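Possible substrate binding protein of ABC transporter system (Rhodopseudomonas palustris, PDB 3N0X) probably binds branched-chain or related amino acids in the periplasm and delivers them to an ABC transporter for uptake. Local coordinates at residues G12-L17 against D53-P58; A21-T26 against F283-G288; S81-A86 against P104-Q109; K98-E103 against R117-T122; S126-I131 against Q334-M339. All blocks are in the same frame, centred on the assembly; numbering follows the deposited sequence. Where two conformers were deposited one is given.

Interaction 1: G12-L17 against D53-P58; sequences GKTGPL and DDQSKP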
# COMPACT_ATOMS: atom_id res chain seq x y z
N GLY A 12 2.65 -13.08 8.26
CA GLY A 12 1.56 -13.98 8.57
C GLY A 12 1.59 -15.18 7.65
O GLY A 12 0.66 -15.39 6.84
N LYS A 13 2.69 -15.93 7.74
CA LYS A 13 2.94 -17.08 6.85
C LYS A 13 1.84 -18.12 6.92
O LYS A 13 1.55 -18.77 5.92
CB LYS A 13 4.29 -17.70 7.17
CG LYS A 13 4.77 -18.80 6.20
CD LYS A 13 5.97 -19.55 6.78
CE LYS A 13 6.50 -20.60 5.80
NZ LYS A 13 7.62 -21.38 6.42
N THR A 14 1.24 -18.32 8.10
CA THR A 14 0.06 -19.17 8.17
C THR A 14 -1.14 -18.37 8.62
O THR A 14 -1.03 -17.32 9.22
CB THR A 14 0.26 -20.43 9.06
OG1 THR A 14 0.63 -20.04 10.37
CG2 THR A 14 1.33 -21.38 8.47
N GLY A 15 -2.32 -18.85 8.29
CA GLY A 15 -3.51 -18.09 8.58
C GLY A 15 -4.07 -17.35 7.39
O GLY A 15 -3.71 -17.63 6.23
N PRO A 16 -4.90 -16.34 7.66
CA PRO A 16 -5.66 -15.74 6.57
C PRO A 16 -4.84 -14.95 5.53
O PRO A 16 -5.26 -14.79 4.38
CB PRO A 16 -6.68 -14.84 7.28
CG PRO A 16 -6.40 -14.90 8.71
CD PRO A 16 -5.26 -15.82 8.99
N LEU A 17 -3.65 -14.48 5.92
CA LEU A 17 -2.84 -13.67 5.01
C LEU A 17 -1.69 -14.47 4.42
O LEU A 17 -0.74 -13.87 3.86
CB LEU A 17 -2.35 -12.40 5.71
CG LEU A 17 -3.47 -11.56 6.36
CD1 LEU A 17 -2.88 -10.29 7.00
CD2 LEU A 17 -4.57 -11.20 5.40
N ASP A 53 6.88 -16.57 11.54
CA ASP A 53 5.46 -16.60 11.27
C ASP A 53 4.68 -16.14 12.50
O ASP A 53 4.79 -16.76 13.57
CB ASP A 53 5.09 -18.03 10.89
CG ASP A 53 3.61 -18.24 10.64
OD1 ASP A 53 2.80 -17.30 10.47
OD2 ASP A 53 3.29 -19.45 10.58
N ASP A 54 3.90 -15.06 12.36
CA ASP A 54 3.06 -14.60 13.46
C ASP A 54 1.60 -15.01 13.38
O ASP A 54 0.82 -14.66 14.25
CB ASP A 54 3.20 -13.07 13.67
CG ASP A 54 2.64 -12.24 12.52
OD1 ASP A 54 1.90 -12.76 11.67
OD2 ASP A 54 2.92 -11.02 12.52
N GLN A 55 1.24 -15.76 12.34
CA GLN A 55 -0.13 -16.22 12.11
C GLN A 55 -1.15 -15.10 12.06
O GLN A 55 -2.33 -15.33 12.22
CB GLN A 55 -0.52 -17.26 13.16
CG GLN A 55 0.48 -18.40 13.28
CD GLN A 55 0.07 -19.46 14.26
OE1 GLN A 55 -1.11 -19.74 14.42
NE2 GLN A 55 1.04 -20.03 14.96
N SER A 56 -0.69 -13.88 11.79
CA SER A 56 -1.54 -12.69 11.84
C SER A 56 -2.28 -12.58 13.18
O SER A 56 -3.43 -12.08 13.22
CB SER A 56 -2.47 -12.63 10.62
OG SER A 56 -1.71 -12.61 9.41
N LYS A 57 -1.63 -13.04 14.25
CA LYS A 57 -2.16 -12.90 15.61
C LYS A 57 -1.26 -11.92 16.38
O LYS A 57 -0.07 -12.15 16.55
CB LYS A 57 -2.22 -14.25 16.31
CG LYS A 57 -3.25 -15.21 15.71
CD LYS A 57 -3.30 -16.53 16.48
CE LYS A 57 -4.39 -17.46 15.94
NZ LYS A 57 -4.33 -18.82 16.56
N PRO A 58 -1.84 -10.81 16.86
CA PRO A 58 -0.98 -9.78 17.47
C PRO A 58 -0.12 -10.23 18.63
O PRO A 58 1.04 -9.84 18.69
CB PRO A 58 -2.00 -8.72 17.93
CG PRO A 58 -3.06 -8.81 16.94
CD PRO A 58 -3.20 -10.29 16.63
O HOH W 1 -1.68 -14.87 8.07
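The carboxylate of Asp53 is approached on both faces and at one edge, with Thr14 supplying two of the three donors. Thr14 N lies above one face and donates to Asp53 OD1 over 3.0 Å. Gln55 N meets the same oxygen from the opposite face, and this bond closes an Asx turn. At the edge, Thr14 OG1 gives its proton to the syn lone pair of Asp53 OD2 at 2.7 Å. Its hydroxyl sits between the backbone N and the carbonyl carbon (chi1 58°), and the two side chains cross at about a right angle. With three bonds on its two oxygens, the carboxylate is fixed in position and in rotation.

The pair illustrates how loops at the C-terminal ends of neighbouring parallel strands, here 45-53 and 5-11, are joined in the Rossmann-like lobe of a periplasmic binding protein. A second Asx turn follows directly, Ser56 N reaching Asp54 OD1 from above its plane; the other oxygen, Asp54 OD2, is held by Thr80 and Ser61. Gly12 fits closely here, its CA 3.3 Å from Asp54 OD1, and a side chain on it would run into Ser56 OG. Leu17 CD1 packs against that hydroxyl at 3.5 Å. One water completes the junction: it donates to Gly12 O and Thr14 O, accepts from Leu17 N, and lies 2.6 Å from Ser56 OG.

Interaction 2: A21-T26 against F283-G288; sequences AKQTET and FFTAGG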
# COMPACT_ATOMS: atom_id res chain seq x y z
N ALA A 21 1.83 -13.01 2.64
CA ALA A 21 3.09 -13.19 3.37
C ALA A 21 4.11 -13.89 2.50
O ALA A 21 5.29 -13.52 2.49
CB ALA A 21 2.84 -14.00 4.66
N LYS A 22 3.71 -14.92 1.76
CA LYS A 22 4.66 -15.62 0.91
C LYS A 22 5.21 -14.68 -0.18
O LYS A 22 6.42 -14.75 -0.52
CB LYS A 22 4.04 -16.90 0.30
CG LYS A 22 3.74 -18.01 1.32
N GLN A 23 4.36 -13.79 -0.70
CA GLN A 23 4.80 -12.83 -1.70
C GLN A 23 5.76 -11.79 -1.12
O GLN A 23 6.71 -11.38 -1.79
CB GLN A 23 3.62 -12.11 -2.37
CG GLN A 23 2.79 -13.03 -3.24
CD GLN A 23 1.67 -12.30 -3.97
OE1 GLN A 23 1.26 -11.20 -3.60
NE2 GLN A 23 1.14 -12.95 -5.01
N THR A 24 5.50 -11.34 0.12
CA THR A 24 6.40 -10.42 0.78
C THR A 24 7.79 -11.07 0.84
O THR A 24 8.78 -10.43 0.53
CB THR A 24 5.95 -10.11 2.19
OG1 THR A 24 4.68 -9.45 2.16
CG2 THR A 24 6.97 -9.17 2.89
N GLU A 25 7.86 -12.32 1.27
CA GLU A 25 9.15 -13.02 1.40
C GLU A 25 9.84 -13.13 0.04
O GLU A 25 11.03 -12.87 -0.06
CB GLU A 25 8.99 -14.39 2.07
CG GLU A 25 10.31 -15.10 2.23
CD GLU A 25 10.23 -16.42 2.96
OE1 GLU A 25 9.12 -16.91 3.23
OE2 GLU A 25 11.31 -16.99 3.24
N THR A 26 9.11 -13.52 -0.99
CA THR A 26 9.69 -13.57 -2.34
C THR A 26 10.30 -12.21 -2.74
O THR A 26 11.43 -12.15 -3.27
CB THR A 26 8.66 -14.01 -3.37
OG1 THR A 26 8.21 -15.33 -3.03
CG2 THR A 26 9.23 -13.97 -4.81
N PHE A 283 1.41 -6.65 -5.34
CA PHE A 283 1.67 -5.63 -4.30
C PHE A 283 2.76 -6.07 -3.34
O PHE A 283 3.69 -5.32 -3.01
CB PHE A 283 0.42 -5.37 -3.43
CG PHE A 283 -0.62 -4.40 -4.00
CD1 PHE A 283 -0.79 -4.16 -5.35
CD2 PHE A 283 -1.48 -3.77 -3.11
CE1 PHE A 283 -1.81 -3.28 -5.80
CE2 PHE A 283 -2.42 -2.86 -3.55
CZ PHE A 283 -2.60 -2.64 -4.90
N PHE A 284 2.57 -7.26 -2.79
CA PHE A 284 3.38 -7.70 -1.67
C PHE A 284 4.81 -7.98 -2.09
O PHE A 284 5.77 -7.72 -1.34
CB PHE A 284 2.69 -8.90 -0.99
CG PHE A 284 1.35 -8.54 -0.45
CD1 PHE A 284 1.24 -7.88 0.75
CD2 PHE A 284 0.20 -8.90 -1.12
CE1 PHE A 284 -0.01 -7.52 1.26
CE2 PHE A 284 -1.04 -8.50 -0.65
CZ PHE A 284 -1.15 -7.82 0.52
N THR A 285 4.95 -8.46 -3.31
CA THR A 285 6.25 -8.72 -3.89
C THR A 285 7.00 -7.40 -4.04
O THR A 285 8.17 -7.25 -3.65
CB THR A 285 6.12 -9.30 -5.29
OG1 THR A 285 5.02 -10.22 -5.36
CG2 THR A 285 7.42 -10.00 -5.67
N ALA A 286 6.33 -6.41 -4.62
CA ALA A 286 6.93 -5.11 -4.82
C ALA A 286 7.32 -4.45 -3.49
O ALA A 286 8.38 -3.86 -3.36
CB ALA A 286 5.98 -4.17 -5.63
N GLY A 287 6.46 -4.57 -2.50
CA GLY A 287 6.76 -4.03 -1.19
C GLY A 287 7.88 -4.72 -0.44
O GLY A 287 8.73 -4.07 0.18
N GLY A 288 7.96 -6.04 -0.56
CA GLY A 288 9.06 -6.75 0.08
C GLY A 288 10.38 -6.36 -0.53
O GLY A 288 11.38 -6.22 0.16
O HOH W 2 4.97 -6.92 1.22
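Gln23 and Thr24 of helix 18-35 meet Phe284, Thr285 and Gly288 of helix 283-302 through close backbones and the side chains of Gln23 and Phe284. The short segments run in roughly the same direction, with a signed crossing angle of -37°, and their axes approach to 6.7 Å, a close packing. Gly288 is consistent with this closeness: its CA lies 3.7 Å from Thr24 O, and a CB there would collide with that oxygen.

Two CA-H...O contacts follow from the short separation and run in opposite senses. Thr285 CA points its hydrogen to Gln23 O at 3.4 Å, while Thr24 CA does the same to Phe284 O at 3.5 Å.

Among the side chains, Gln23 CB rests on Phe284 CB at 3.6 Å. The Gln23 chain is extended to CD, and OE1 lies at the edge of the Phe284 ring, near the ring plane and 3.5 Å from CD2, with amide and ring planes 44° apart. Tyr20 stacks on this ring.

The polar link is made by water. Thr24 OG1, set beside its own backbone N (chi1 -63°) and also bonded to Tyr20 O, lies 2.7 Å from a water that donates to Phe284 O. A glycerol, probably from the crystallisation liquor, lies beside the Phe284 side chain. Close helix packing at a glycine, with CA-H...O contacts, joins the two helices in one lobe of the periplasmic binding protein fold.

Interaction 3: S81-A86 against P104-Q109; sequences SSSAAA and PAVADQ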
# COMPACT_ATOMS: atom_id res chain seq x y z
N SER A 81 2.21 -8.69 8.08
CA SER A 81 1.15 -8.71 7.08
C SER A 81 -0.11 -8.01 7.55
O SER A 81 -0.80 -7.34 6.79
CB SER A 81 0.83 -10.15 6.66
OG SER A 81 2.01 -10.92 6.49
N SER A 82 -0.44 -8.21 8.82
CA SER A 82 -1.65 -7.65 9.45
C SER A 82 -1.37 -6.34 10.15
O SER A 82 -0.43 -6.29 10.93
CB SER A 82 -2.19 -8.66 10.49
OG SER A 82 -3.04 -8.05 11.43
N SER A 83 -2.15 -5.29 9.86
CA SER A 83 -2.00 -4.02 10.58
C SER A 83 -2.19 -4.14 12.07
O SER A 83 -1.48 -3.48 12.85
CB SER A 83 -2.96 -2.96 10.08
OG SER A 83 -2.60 -2.50 8.80
N ALA A 84 -3.16 -4.95 12.52
CA ALA A 84 -3.34 -5.14 13.95
C ALA A 84 -2.11 -5.76 14.61
O ALA A 84 -1.70 -5.31 15.69
CB ALA A 84 -4.63 -5.97 14.24
N ALA A 85 -1.48 -6.73 13.95
CA ALA A 85 -0.25 -7.31 14.46
C ALA A 85 0.89 -6.26 14.45
O ALA A 85 1.66 -6.16 15.39
CB ALA A 85 0.16 -8.58 13.65
N ALA A 86 1.01 -5.50 13.37
CA ALA A 86 2.07 -4.49 13.27
C ALA A 86 1.92 -3.43 14.37
O ALA A 86 2.93 -3.03 14.98
CB ALA A 86 2.07 -3.86 11.88
N PRO A 104 3.93 -5.22 4.89
CA PRO A 104 3.10 -4.30 4.10
C PRO A 104 2.06 -3.47 4.83
O PRO A 104 1.41 -2.66 4.18
CB PRO A 104 2.34 -5.25 3.17
CG PRO A 104 2.16 -6.46 4.00
CD PRO A 104 3.47 -6.61 4.79
N ALA A 105 1.91 -3.66 6.14
CA ALA A 105 0.77 -3.07 6.89
C ALA A 105 0.54 -1.60 6.58
O ALA A 105 1.46 -0.78 6.74
CB ALA A 105 0.95 -3.27 8.37
N VAL A 106 -0.71 -1.26 6.25
CA VAL A 106 -1.09 0.06 5.77
C VAL A 106 -1.67 1.02 6.82
O VAL A 106 -1.83 2.19 6.54
CB VAL A 106 -2.16 -0.04 4.62
CG1 VAL A 106 -1.64 -0.88 3.47
CG2 VAL A 106 -3.50 -0.60 5.17
N ALA A 107 -2.01 0.56 8.01
CA ALA A 107 -2.78 1.38 8.95
C ALA A 107 -2.13 2.73 9.20
O ALA A 107 -0.94 2.80 9.52
CB ALA A 107 -2.99 0.66 10.27
N ASP A 108 -2.90 3.80 9.05
CA ASP A 108 -2.35 5.15 9.21
C ASP A 108 -1.72 5.38 10.57
O ASP A 108 -0.71 6.08 10.69
CB ASP A 108 -3.45 6.22 9.01
CG ASP A 108 -3.75 6.51 7.52
OD1 ASP A 108 -2.95 6.14 6.63
OD2 ASP A 108 -4.82 7.15 7.23
N GLN A 109 -2.32 4.79 11.60
CA GLN A 109 -1.87 5.04 12.99
C GLN A 109 -0.41 4.62 13.23
O GLN A 109 0.22 5.14 14.17
CB GLN A 109 -2.82 4.34 14.00
CG GLN A 109 -4.29 4.82 13.94
CD GLN A 109 -5.12 4.33 12.67
OE1 GLN A 109 -4.74 3.37 11.95
NE2 GLN A 109 -6.25 5.03 12.41
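Pro104, which follows a cis peptide bond, sets the ring atoms CG and CD against Ser81, each 3.9 Å from its CA. This is contact with the backbone of the serine, whose hydroxyl bonds to Gly12 N; Thr24 of helix 18-35 touches the proline as well.

Ala105 comes next and directs its methyl into the first turn of helix 83-96. CB touches Ala86 CB at 3.7 Å and Ser83 OG at the same separation, filling the space between residues one turn apart.

Strand 76-79, helix 83-96 and the parallel strand 100-102 form a beta-alpha-beta crossover of the Rossmann-like lobe of the periplasmic binding protein. Ser82 is the N-cap of this helix: its OG accepts from Ala85 N over 3.2 Å in a nearly straight bond of 168°. That bond ties down the start of the helix on which Ser83 stands.

At Val106 the CB turns away from the helix, and CG2 comes no nearer to Ser83 OG than 4.2 Å; its side chain packs instead on Arg124 and Ser126.

Ala107 returns to the contact. Its N donates to Ser83 OG at 3.2 Å with an angle of 142°, a bent bond. The hydroxyl is placed for it by chi1 of -71°, anti to the carbonyl carbon. Ala107 CB lies over the same serine, 3.6 Å from Ser83 CB.

Interaction 4: K98-E103 against R117-T122; sequences KILIVE and RYIFRT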
# COMPACT_ATOMS: atom_id res chain seq x y z
N LYS A 98 15.59 -1.23 18.60
CA LYS A 98 15.90 -1.73 17.27
C LYS A 98 14.81 -1.26 16.30
O LYS A 98 13.66 -1.06 16.67
CB LYS A 98 16.08 -3.26 17.30
CG LYS A 98 17.41 -3.72 17.93
CD LYS A 98 17.68 -5.20 17.70
CE LYS A 98 19.06 -5.66 18.22
NZ LYS A 98 19.22 -7.15 18.29
N ILE A 99 15.20 -1.08 15.05
CA ILE A 99 14.28 -0.59 14.03
C ILE A 99 13.33 -1.69 13.56
O ILE A 99 13.73 -2.85 13.38
CB ILE A 99 15.07 0.01 12.86
CG1 ILE A 99 15.70 1.35 13.32
CG2 ILE A 99 14.17 0.22 11.63
CD1 ILE A 99 16.79 1.79 12.40
N LEU A 100 12.09 -1.29 13.30
CA LEU A 100 11.11 -2.10 12.59
C LEU A 100 10.71 -1.31 11.35
O LEU A 100 10.22 -0.18 11.45
CB LEU A 100 9.91 -2.35 13.47
CG LEU A 100 8.75 -3.10 12.79
CD1 LEU A 100 9.12 -4.51 12.33
CD2 LEU A 100 7.54 -3.15 13.71
N ILE A 101 10.91 -1.91 10.18
CA ILE A 101 10.46 -1.35 8.91
C ILE A 101 9.12 -2.01 8.63
O ILE A 101 9.02 -3.24 8.47
CB ILE A 101 11.43 -1.62 7.73
CG1 ILE A 101 12.76 -0.86 7.96
CG2 ILE A 101 10.76 -1.22 6.42
CD1 ILE A 101 13.88 -1.33 7.00
N VAL A 102 8.07 -1.21 8.62
CA VAL A 102 6.73 -1.74 8.48
C VAL A 102 6.42 -1.97 7.00
O VAL A 102 6.52 -1.05 6.17
CB VAL A 102 5.68 -0.85 9.16
CG1 VAL A 102 4.23 -1.42 8.88
CG2 VAL A 102 6.00 -0.77 10.69
N GLU A 103 6.04 -3.22 6.72
CA GLU A 103 5.79 -3.69 5.36
C GLU A 103 5.13 -5.04 5.48
O GLU A 103 5.72 -5.95 6.06
CB GLU A 103 7.14 -3.87 4.62
CG GLU A 103 7.01 -4.48 3.24
CD GLU A 103 6.22 -3.63 2.28
OE1 GLU A 103 6.54 -2.41 2.10
OE2 GLU A 103 5.31 -4.23 1.65
N ARG A 117 9.98 6.48 17.34
CA ARG A 117 11.17 6.79 16.57
C ARG A 117 11.88 5.60 15.91
O ARG A 117 12.68 5.79 15.01
CB ARG A 117 12.18 7.58 17.43
CG ARG A 117 12.77 6.76 18.56
CD ARG A 117 13.42 7.62 19.60
NE ARG A 117 14.57 8.33 19.05
CZ ARG A 117 15.80 7.83 18.95
NH1 ARG A 117 16.08 6.62 19.42
NH2 ARG A 117 16.76 8.55 18.39
N TYR A 118 11.62 4.39 16.39
CA TYR A 118 12.23 3.18 15.84
C TYR A 118 11.45 2.60 14.65
O TYR A 118 11.88 1.62 14.04
CB TYR A 118 12.33 2.11 16.95
CG TYR A 118 13.26 2.58 18.07
CD1 TYR A 118 14.62 2.41 17.97
CD2 TYR A 118 12.77 3.19 19.21
CE1 TYR A 118 15.49 2.86 18.95
CE2 TYR A 118 13.62 3.66 20.19
CZ TYR A 118 15.00 3.49 20.06
OH TYR A 118 15.91 3.92 21.02
N ILE A 119 10.32 3.21 14.35
CA ILE A 119 9.42 2.75 13.29
C ILE A 119 9.64 3.54 11.99
O ILE A 119 9.57 4.77 11.97
CB ILE A 119 7.92 2.89 13.73
CG1 ILE A 119 7.67 2.24 15.09
CG2 ILE A 119 6.96 2.32 12.63
CD1 ILE A 119 8.16 0.82 15.23
N PHE A 120 9.91 2.79 10.92
CA PHE A 120 9.91 3.31 9.56
C PHE A 120 8.89 2.48 8.78
O PHE A 120 8.45 1.42 9.21
CB PHE A 120 11.28 3.22 8.90
CG PHE A 120 12.31 4.18 9.47
CD1 PHE A 120 12.92 3.92 10.72
CD2 PHE A 120 12.61 5.35 8.83
CE1 PHE A 120 13.85 4.81 11.23
CE2 PHE A 120 13.54 6.22 9.34
CZ PHE A 120 14.16 5.96 10.53
N ARG A 121 8.45 2.99 7.64
CA ARG A 121 7.47 2.25 6.84
C ARG A 121 7.75 2.41 5.36
O ARG A 121 7.71 3.52 4.85
CB ARG A 121 6.04 2.70 7.13
CG ARG A 121 5.05 1.99 6.18
CD ARG A 121 3.69 1.79 6.71
NE ARG A 121 3.05 3.01 7.19
CZ ARG A 121 1.87 2.99 7.82
NH1 ARG A 121 1.25 1.85 7.98
NH2 ARG A 121 1.33 4.10 8.32
N THR A 122 7.95 1.28 4.68
CA THR A 122 8.02 1.25 3.22
C THR A 122 6.63 1.05 2.55
O THR A 122 6.43 1.56 1.45
CB THR A 122 9.00 0.18 2.72
OG1 THR A 122 8.65 -1.09 3.28
CG2 THR A 122 10.41 0.53 3.09
O HOH W 3 6.22 -0.84 -0.18
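Val102 and Ile119 interlock on one face of a parallel strand pair, Val102 CG2 meeting Ile119 CG2 at 3.8 Å. On the same face the Ile119 chain bends at chi2 (-51°), which carries CD1 back to Leu100 CB at 4.0 Å, so that this one isoleucine fills the hollow between two side chains of strand 100-102. Arg121 completes the row: its CG lies near Val102 O, and CD brushes Val102 CG1 at 3.9 Å. Its guanidinium reaches beyond the pair to Gln334, Ala105, Ala107 and Thr111.

The opposite face has its own set of bumps. Ile99 CG2 sits obliquely against the Phe120 ring, 4.0 Å from CD1. Further along, Ile101 CG2 fits against both branches of Thr122. Beneath this relief runs the parallel ladder: Leu100 N to Tyr118 O, Phe120 N to Leu100 O, Val102 N to Phe120 O at 2.7 Å, and a weak bond from Thr122 N to Val102 O.

At the C-terminal end the Glu103 chain folds at chi2 (63°) and crosses Thr122 at about a right angle. Thr122 OG1 donates to the anti lone pair of Glu103 OE1 over 2.8 Å, and a water donates to that same oxygen and, weakly, to Thr122 O.

The pair belongs to the parallel sheet of the Rossmann-like periplasmic binding protein lobe, with strand 76-79 flanking strand 100-102. Strand 119-121 is the outermost of its strands, but Arg121 goes on to backbone bonds with His333 and Ala335. Helices 283-302 and 307-314 cover the face of Ile101 and Phe120, while Ile110 packs on that of Val102 and Ile119.

Interaction 5: S126-I131 against Q334-M339; sequences SSQDAI and QALQSM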
# COMPACT_ATOMS: atom_id res chain seq x y z
N SER A 126 -2.89 3.98 4.30
CA SER A 126 -4.25 4.12 3.77
C SER A 126 -4.55 5.55 3.32
O SER A 126 -5.30 5.76 2.37
CB SER A 126 -5.26 3.63 4.80
OG SER A 126 -5.17 2.22 4.93
N SER A 127 -3.95 6.54 3.97
CA SER A 127 -4.05 7.92 3.48
C SER A 127 -3.45 8.10 2.08
O SER A 127 -4.05 8.79 1.24
CB SER A 127 -3.48 8.95 4.46
OG SER A 127 -4.38 9.11 5.55
N GLN A 128 -2.29 7.50 1.81
CA GLN A 128 -1.72 7.53 0.46
C GLN A 128 -2.70 6.92 -0.57
O GLN A 128 -2.89 7.47 -1.66
CB GLN A 128 -0.34 6.87 0.41
CG GLN A 128 0.77 7.81 1.01
CD GLN A 128 2.08 7.06 1.25
OE1 GLN A 128 2.07 5.99 1.88
NE2 GLN A 128 3.17 7.61 0.79
N ASP A 129 -3.33 5.79 -0.21
CA ASP A 129 -4.32 5.22 -1.12
C ASP A 129 -5.45 6.25 -1.45
O ASP A 129 -5.73 6.56 -2.59
CB ASP A 129 -4.89 3.92 -0.55
CG ASP A 129 -3.97 2.72 -0.81
OD1 ASP A 129 -3.18 2.76 -1.77
OD2 ASP A 129 -4.14 1.71 -0.09
N ALA A 130 -6.04 6.83 -0.41
CA ALA A 130 -7.17 7.69 -0.60
C ALA A 130 -6.80 8.98 -1.31
O ALA A 130 -7.49 9.42 -2.22
CB ALA A 130 -7.83 7.98 0.79
N ILE A 131 -5.68 9.57 -0.91
CA ILE A 131 -5.21 10.79 -1.50
C ILE A 131 -4.85 10.62 -2.98
O ILE A 131 -5.20 11.45 -3.83
CB ILE A 131 -4.03 11.36 -0.66
CG1 ILE A 131 -4.55 11.83 0.69
CG2 ILE A 131 -3.32 12.48 -1.40
CD1 ILE A 131 -3.46 12.07 1.76
N GLN A 334 7.62 7.83 7.19
CA GLN A 334 6.80 7.19 6.15
C GLN A 334 7.49 7.35 4.81
O GLN A 334 7.96 8.44 4.46
CB GLN A 334 5.44 7.88 6.07
CG GLN A 334 4.57 7.41 4.91
CD GLN A 334 4.17 5.93 5.00
OE1 GLN A 334 3.68 5.49 6.03
NE2 GLN A 334 4.41 5.15 3.92
N ALA A 335 7.59 6.25 4.06
CA ALA A 335 8.09 6.33 2.70
C ALA A 335 7.08 7.06 1.82
O ALA A 335 6.02 6.54 1.51
CB ALA A 335 8.38 4.93 2.12
N LEU A 336 7.49 8.23 1.33
CA LEU A 336 6.79 8.88 0.25
C LEU A 336 7.16 8.14 -1.04
O LEU A 336 8.26 7.65 -1.19
CB LEU A 336 7.17 10.33 0.17
CG LEU A 336 6.86 11.11 1.47
CD1 LEU A 336 7.19 12.59 1.19
CD2 LEU A 336 5.41 10.90 1.96
N GLN A 337 6.20 8.04 -1.95
CA GLN A 337 6.35 7.19 -3.12
C GLN A 337 5.33 7.60 -4.17
O GLN A 337 4.30 8.20 -3.87
CB GLN A 337 6.16 5.72 -2.71
CG GLN A 337 4.80 5.41 -2.02
CD GLN A 337 4.79 4.06 -1.39
OE1 GLN A 337 4.49 3.07 -2.07
NE2 GLN A 337 5.18 3.99 -0.10
N SER A 338 5.65 7.29 -5.41
CA SER A 338 4.70 7.45 -6.49
C SER A 338 3.49 6.60 -6.27
O SER A 338 3.57 5.60 -5.59
CB SER A 338 5.34 7.02 -7.84
OG SER A 338 6.38 7.87 -8.23
N MSE A 339 2.39 6.98 -6.90
CA MSE A 339 1.19 6.15 -7.00
C MSE A 339 0.70 6.28 -8.46
O MSE A 339 1.16 7.16 -9.19
CB MSE A 339 0.13 6.62 -6.00
CG MSE A 339 0.63 6.64 -4.53
SE MSE A 339 0.82 4.94 -3.69
CE MSE A 339 -1.05 4.63 -3.49
O HOH W 4 3.59 9.49 -1.36
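Segment 126-131, on helix 126-137, and segment 334-339 keep their backbones well apart, the nearest CA atoms, those of Asp129 and Met339, being separated by 8.1 Å, so long side chains bridge the gap. Gln128 does most of this work. Its chain is extended to CD, and NE2 donates to Ala335 O at 3.1 Å along a straight path of 168°, with the acceptor in the plane of the amide. The same oxygen takes two more amide donors: Gln334 NE2 and Gln337 NE2 come in from opposite faces of the carbonyl plane, while Gln128 NE2 lies nearer to it. Three bonds grip one buried carbonyl.

Gln128 and Gln334 meet tip to tip with amide planes turned 72° apart; Gln334 OE1 is held by Arg121 and Gln337 OE1 by Lys323. A water accepts from Gln128 NE2 and from Gln337 N.

At the other end, selenomethionine Met339, bent at chi2 and chi3, lays CE 3.3 Å from Asp129 OD1 and 3.8 Å from Gln128 O. The Asp129 carboxylate forms a salt bridge with Arg124.

Helix 126-137 and strand 335-345 meet near the centre of the chain, consistent with the region between the two lobes of a periplasmic binding protein.

Interaction 3 touches each of the other four. It meets interaction 1 through Ser81 OG and Gly12 N (2.9 Å), interaction 2 where Phe284 CE1 packs on Pro104 CG at 3.7 Å, and interaction 5 through Val106 O and Ser126 N (3.1 Å). Arg121 of interaction 4 ties in two others, its NH1 lying 2.8 Å from Ala107 O of interaction 3 and its NE 2.8 Å from Gln334 OE1 of interaction 5. Interactions 1 and 4 do not meet, with nearest atoms about 8 Å apart. Bound glycerol, probably from the crystallisation liquor, lies about 3, 5 and 6 Å from the side chains of Phe284, Val106 and Asp129, consistent with a pocket there.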